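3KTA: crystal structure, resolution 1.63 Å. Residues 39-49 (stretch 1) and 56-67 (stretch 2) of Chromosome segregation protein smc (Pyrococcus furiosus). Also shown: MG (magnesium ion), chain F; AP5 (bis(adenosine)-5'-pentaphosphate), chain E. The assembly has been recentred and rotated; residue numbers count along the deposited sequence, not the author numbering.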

# COMPACT_ATOMS: atom_id res chain seq x y z
N LYS A 39 0.96 -11.52 8.33
CA LYS A 39 0.20 -10.45 7.67
C LYS A 39 0.99 -9.79 6.52
O LYS A 39 0.50 -9.70 5.38
CB LYS A 39 -0.26 -9.41 8.69
CG LYS A 39 -1.13 -10.00 9.81
CD LYS A 39 -1.57 -8.90 10.79
CE LYS A 39 -0.38 -8.17 11.43
NZ LYS A 39 0.37 -9.01 12.40
N SER A 40 2.20 -9.35 6.81
CA SER A 40 2.98 -8.66 5.78
C SER A 40 3.28 -9.58 4.60
O SER A 40 3.46 -9.10 3.48
CB SER A 40 4.28 -8.12 6.34
OG SER A 40 4.00 -7.10 7.28
N ASN A 41 3.37 -10.88 4.85
CA ASN A 41 3.58 -11.84 3.76
C ASN A 41 2.50 -11.77 2.68
O ASN A 41 2.75 -12.08 1.51
CB ASN A 41 3.69 -13.27 4.32
CG ASN A 41 5.00 -13.52 5.04
OD1 ASN A 41 5.95 -12.74 4.93
ND2 ASN A 41 5.06 -14.63 5.76
N ILE A 42 1.28 -11.39 3.06
CA ILE A 42 0.22 -11.16 2.06
C ILE A 42 0.58 -10.00 1.14
O ILE A 42 0.40 -10.07 -0.07
CB ILE A 42 -1.14 -10.91 2.74
CG1 ILE A 42 -1.54 -12.13 3.58
CG2 ILE A 42 -2.20 -10.56 1.69
CD1 ILE A 42 -2.82 -11.90 4.37
N GLY A 43 1.08 -8.91 1.72
CA GLY A 43 1.62 -7.83 0.92
C GLY A 43 2.74 -8.31 0.02
O GLY A 43 2.84 -7.89 -1.13
N ASP A 44 3.60 -9.19 0.54
CA ASP A 44 4.70 -9.67 -0.29
C ASP A 44 4.20 -10.51 -1.46
O ASP A 44 4.82 -10.51 -2.53
CB ASP A 44 5.71 -10.47 0.55
CG ASP A 44 6.41 -9.62 1.59
OD1 ASP A 44 6.56 -8.40 1.33
OD2 ASP A 44 6.79 -10.16 2.64
N ALA A 45 3.08 -11.20 -1.27
CA ALA A 45 2.46 -11.97 -2.35
C ALA A 45 2.04 -11.03 -3.48
O ALA A 45 2.18 -11.36 -4.66
CB ALA A 45 1.27 -12.78 -1.84
N ILE A 46 1.55 -9.86 -3.13
CA ILE A 46 1.18 -8.85 -4.12
C ILE A 46 2.41 -8.31 -4.85
O ILE A 46 2.42 -8.24 -6.08
CB ILE A 46 0.37 -7.72 -3.48
CG1 ILE A 46 -0.94 -8.28 -2.92
CG2 ILE A 46 0.13 -6.58 -4.51
CD1 ILE A 46 -1.71 -7.29 -2.06
N LEU A 47 3.45 -7.94 -4.11
CA LEU A 47 4.70 -7.49 -4.74
C LEU A 47 5.22 -8.55 -5.72
O LEU A 47 5.68 -8.23 -6.84
CB LEU A 47 5.77 -7.25 -3.67
CG LEU A 47 5.52 -6.08 -2.73
CD1 LEU A 47 6.66 -5.95 -1.73
CD2 LEU A 47 5.37 -4.81 -3.52
N PHE A 48 5.16 -9.80 -5.29
CA PHE A 48 5.71 -10.92 -6.06
C PHE A 48 4.97 -11.12 -7.37
O PHE A 48 5.58 -11.18 -8.45
CB PHE A 48 5.63 -12.19 -5.21
CG PHE A 48 6.05 -13.44 -5.93
CD1 PHE A 48 7.39 -13.70 -6.16
CD2 PHE A 48 5.10 -14.36 -6.32
CE1 PHE A 48 7.77 -14.89 -6.81
CE2 PHE A 48 5.48 -15.54 -6.96
CZ PHE A 48 6.81 -15.79 -7.19
N VAL A 49 3.65 -11.23 -7.28
CA VAL A 49 2.85 -11.54 -8.47
C VAL A 49 2.84 -10.39 -9.48
O VAL A 49 2.66 -10.62 -10.68
CB VAL A 49 1.42 -11.99 -8.09
CG1 VAL A 49 0.60 -10.80 -7.57
CG2 VAL A 49 0.74 -12.66 -9.29
N LYS A 56 15.03 -8.67 -1.62
CA LYS A 56 15.23 -7.90 -0.39
C LYS A 56 13.97 -7.12 -0.00
O LYS A 56 13.64 -7.02 1.18
CB LYS A 56 16.43 -6.96 -0.53
N ALA A 57 13.27 -6.57 -0.99
CA ALA A 57 12.04 -5.82 -0.71
C ALA A 57 11.00 -6.72 -0.05
O ALA A 57 10.16 -6.25 0.73
CB ALA A 57 11.48 -5.21 -2.00
N MSE A 58 11.07 -8.02 -0.35
CA MSE A 58 10.14 -9.01 0.18
C MSE A 58 10.78 -9.77 1.33
O MSE A 58 10.29 -10.83 1.75
CB MSE A 58 9.70 -9.95 -0.95
CG MSE A 58 8.88 -9.24 -2.03
SE MSE A 58 8.41 -10.34 -3.58
CE MSE A 58 9.98 -10.08 -4.62
N ARG A 59 11.89 -9.22 1.83
CA ARG A 59 12.58 -9.73 3.00
C ARG A 59 13.13 -11.15 2.80
O ARG A 59 13.13 -11.97 3.72
CB ARG A 59 11.67 -9.66 4.24
CG ARG A 59 11.34 -8.23 4.63
CD ARG A 59 10.30 -8.19 5.71
NE ARG A 59 9.03 -8.72 5.22
CZ ARG A 59 8.21 -9.48 5.93
NH1 ARG A 59 8.51 -9.82 7.17
NH2 ARG A 59 7.08 -9.91 5.38
N ALA A 60 13.60 -11.41 1.59
CA ALA A 60 14.26 -12.66 1.26
C ALA A 60 15.68 -12.36 0.77
O ALA A 60 15.93 -11.32 0.16
CB ALA A 60 13.48 -13.40 0.19
N SER A 61 16.61 -13.28 1.05
CA SER A 61 17.98 -13.11 0.56
C SER A 61 18.01 -13.31 -0.95
O SER A 61 18.65 -12.56 -1.68
CB SER A 61 18.93 -14.09 1.25
N ARG A 62 17.31 -14.35 -1.41
CA ARG A 62 17.12 -14.55 -2.84
C ARG A 62 15.68 -14.98 -3.08
O ARG A 62 14.99 -15.41 -2.15
CB ARG A 62 18.09 -15.59 -3.39
CG ARG A 62 17.85 -17.00 -2.89
CD ARG A 62 18.74 -17.34 -1.71
N ILE A 63 15.24 -14.88 -4.32
CA ILE A 63 13.83 -15.12 -4.64
C ILE A 63 13.34 -16.53 -4.29
O ILE A 63 12.19 -16.70 -3.89
CB ILE A 63 13.54 -14.80 -6.12
CG1 ILE A 63 12.08 -14.39 -6.30
CG2 ILE A 63 13.94 -15.97 -7.02
CD1 ILE A 63 11.77 -13.03 -5.71
N SER A 64 14.20 -17.54 -4.40
CA SER A 64 13.80 -18.90 -4.06
C SER A 64 13.48 -19.07 -2.57
O SER A 64 12.79 -20.02 -2.17
CB SER A 64 14.87 -19.91 -4.49
OG SER A 64 16.12 -19.62 -3.89
N ASP A 65 13.98 -18.14 -1.75
CA ASP A 65 13.73 -18.17 -0.31
C ASP A 65 12.27 -17.88 0.01
O ASP A 65 11.83 -18.01 1.16
CB ASP A 65 14.61 -17.15 0.42
CG ASP A 65 16.08 -17.55 0.44
OD1 ASP A 65 16.37 -18.77 0.42
OD2 ASP A 65 16.94 -16.65 0.49
N LEU A 66 11.51 -17.48 -1.01
CA LEU A 66 10.08 -17.25 -0.86
C LEU A 66 9.29 -18.56 -0.84
O LEU A 66 8.09 -18.57 -0.60
CB LEU A 66 9.58 -16.38 -2.01
CG LEU A 66 10.10 -14.94 -2.06
CD1 LEU A 66 9.54 -14.25 -3.28
CD2 LEU A 66 9.72 -14.18 -0.79
N ILE A 67 9.97 -19.67 -1.12
CA ILE A 67 9.28 -20.95 -1.15
C ILE A 67 9.08 -21.48 0.25
O ILE A 67 10.04 -21.54 1.04
CB ILE A 67 10.03 -21.98 -2.02
CG1 ILE A 67 10.12 -21.46 -3.46
CG2 ILE A 67 9.30 -23.30 -1.98
CD1 ILE A 67 10.94 -22.36 -4.38
MG MG F . 4.30 -7.23 9.37
PA AP5 E . 10.01 -9.36 13.52
O1A AP5 E . 10.02 -10.10 14.84
O2A AP5 E . 11.03 -9.89 12.55
O3A AP5 E . 8.57 -9.45 12.78
PB AP5 E . 7.18 -9.38 13.55
O1B AP5 E . 7.26 -8.39 14.70
O2B AP5 E . 6.67 -10.75 13.93
O3B AP5 E . 6.43 -8.78 12.26
PG AP5 E . 4.87 -8.60 12.23
O1G AP5 E . 4.36 -8.48 13.65
O2G AP5 E . 4.62 -7.38 11.41
O3G AP5 E . 4.40 -9.99 11.66
PD AP5 E . 3.49 -10.30 10.39
O1D AP5 E . 2.13 -10.74 10.83
O2D AP5 E . 3.51 -9.20 9.36
O3D AP5 E . 4.28 -11.62 9.87
PE AP5 E . 5.06 -11.77 8.46
O1E AP5 E . 4.03 -11.66 7.36
O2E AP5 E . 6.23 -10.85 8.40
O5F AP5 E . 10.17 -7.77 13.76
C5F AP5 E . 11.41 -7.11 13.94
C4F AP5 E . 11.22 -5.61 14.16
O4F AP5 E . 10.90 -5.00 12.92
C3F AP5 E . 10.06 -5.27 15.09
O3F AP5 E . 10.27 -3.98 15.63
C2F AP5 E . 8.89 -5.19 14.14
O2F AP5 E . 7.88 -4.32 14.62
C1F AP5 E . 9.53 -4.65 12.86
N9A AP5 E . 9.00 -5.30 11.65
C8A AP5 E . 8.28 -6.46 11.58
N7A AP5 E . 8.02 -6.71 10.28
C5A AP5 E . 8.55 -5.72 9.52
C6A AP5 E . 8.55 -5.48 8.16
N6A AP5 E . 7.84 -6.26 7.33
N1A AP5 E . 9.19 -4.36 7.68
C2A AP5 E . 9.81 -3.48 8.55
N3A AP5 E . 9.80 -3.72 9.91
C4A AP5 E . 9.17 -4.82 10.38
O5J AP5 E . 5.47 -13.32 8.60
C5J AP5 E . 6.63 -13.71 9.30
C4J AP5 E . 6.64 -15.22 9.33
O4J AP5 E . 6.73 -15.71 7.99
C3J AP5 E . 7.87 -15.76 10.08
O3J AP5 E . 7.45 -16.77 10.96
C2J AP5 E . 8.70 -16.34 8.96
O2J AP5 E . 9.56 -17.38 9.40
C1J AP5 E . 7.63 -16.79 7.98
N9B AP5 E . 8.24 -17.04 6.67
C8B AP5 E . 8.83 -16.16 5.80
N7B AP5 E . 9.27 -16.85 4.72
C5B AP5 E . 8.96 -18.16 4.91
C6B AP5 E . 9.16 -19.30 4.15
N6B AP5 E . 9.89 -19.25 3.04
N1B AP5 E . 8.72 -20.51 4.63
C2B AP5 E . 8.08 -20.61 5.85
N3B AP5 E . 7.88 -19.47 6.60
C4B AP5 E . 8.32 -18.28 6.13
O HOH W 1 8.43 -7.27 2.83
O HOH W 2 6.21 -8.21 8.94
O HOH W 3 2.45 -6.30 9.59

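Stretch 1 is a helix that presents one side to an irregular segment, two short 3-10 turns joined by a loop. The backbones come nearest at Asp44 and Met58, whose CA atoms lie 5.5 Å apart, and the contact divides around that point into a polar end and an apolar end.

Ser40, Asp44, Leu47 and Phe48 point their CA-to-CB bonds toward the second stretch, the i, i+4, i+7, i+8 spacing that keeps side chains on one helical side. Ser40, Asp44 and Leu47 take the m rotamer common on helices; Phe48 departs to t (175°), and its ring lies among Met58, Ile63 and Leu66. Phe48 CD1 sits 3.6 Å from Leu66 CD1, while the SE of selenomethionine Met58 and Ile63 CG1 lie at the ring edge. Chi1 in m (-66°) and an extended chi2 (175°) bring Met58 SE to 3.7 Å from Phe48 CB; chi3 of -87° then sets the direction of the terminal CE. Met58 CG meets Leu47 CD1 at 4.0 Å, so one side chain makes apolar contact with two helix residues.

Arg59 adopts positive phi (63°), and its CB points toward the helix. With m, t, m torsions the side chain reaches back to Asp44, where Arg59 NH2 donates to Asp44 OD2 at 2.8 Å in a salt bridge. The other carboxylate oxygen, Asp44 OD1, accepts from water 1 at 2.7 Å; that water also donates to Ala57 O at 2.9 Å and accepts from Arg59 NE at 2.9 Å, tying backbone and both charged groups together.

The same guanidinium serves the ligand: Arg59 NH1 donates to AP5 O2E at 2.8 Å. On the helix, Asn41 N donates to AP5 O1E at 2.7 Å, so both stretches grip one phosphate. The rule is economical: the same guanidinium that pairs with the acid also meets the phosphate.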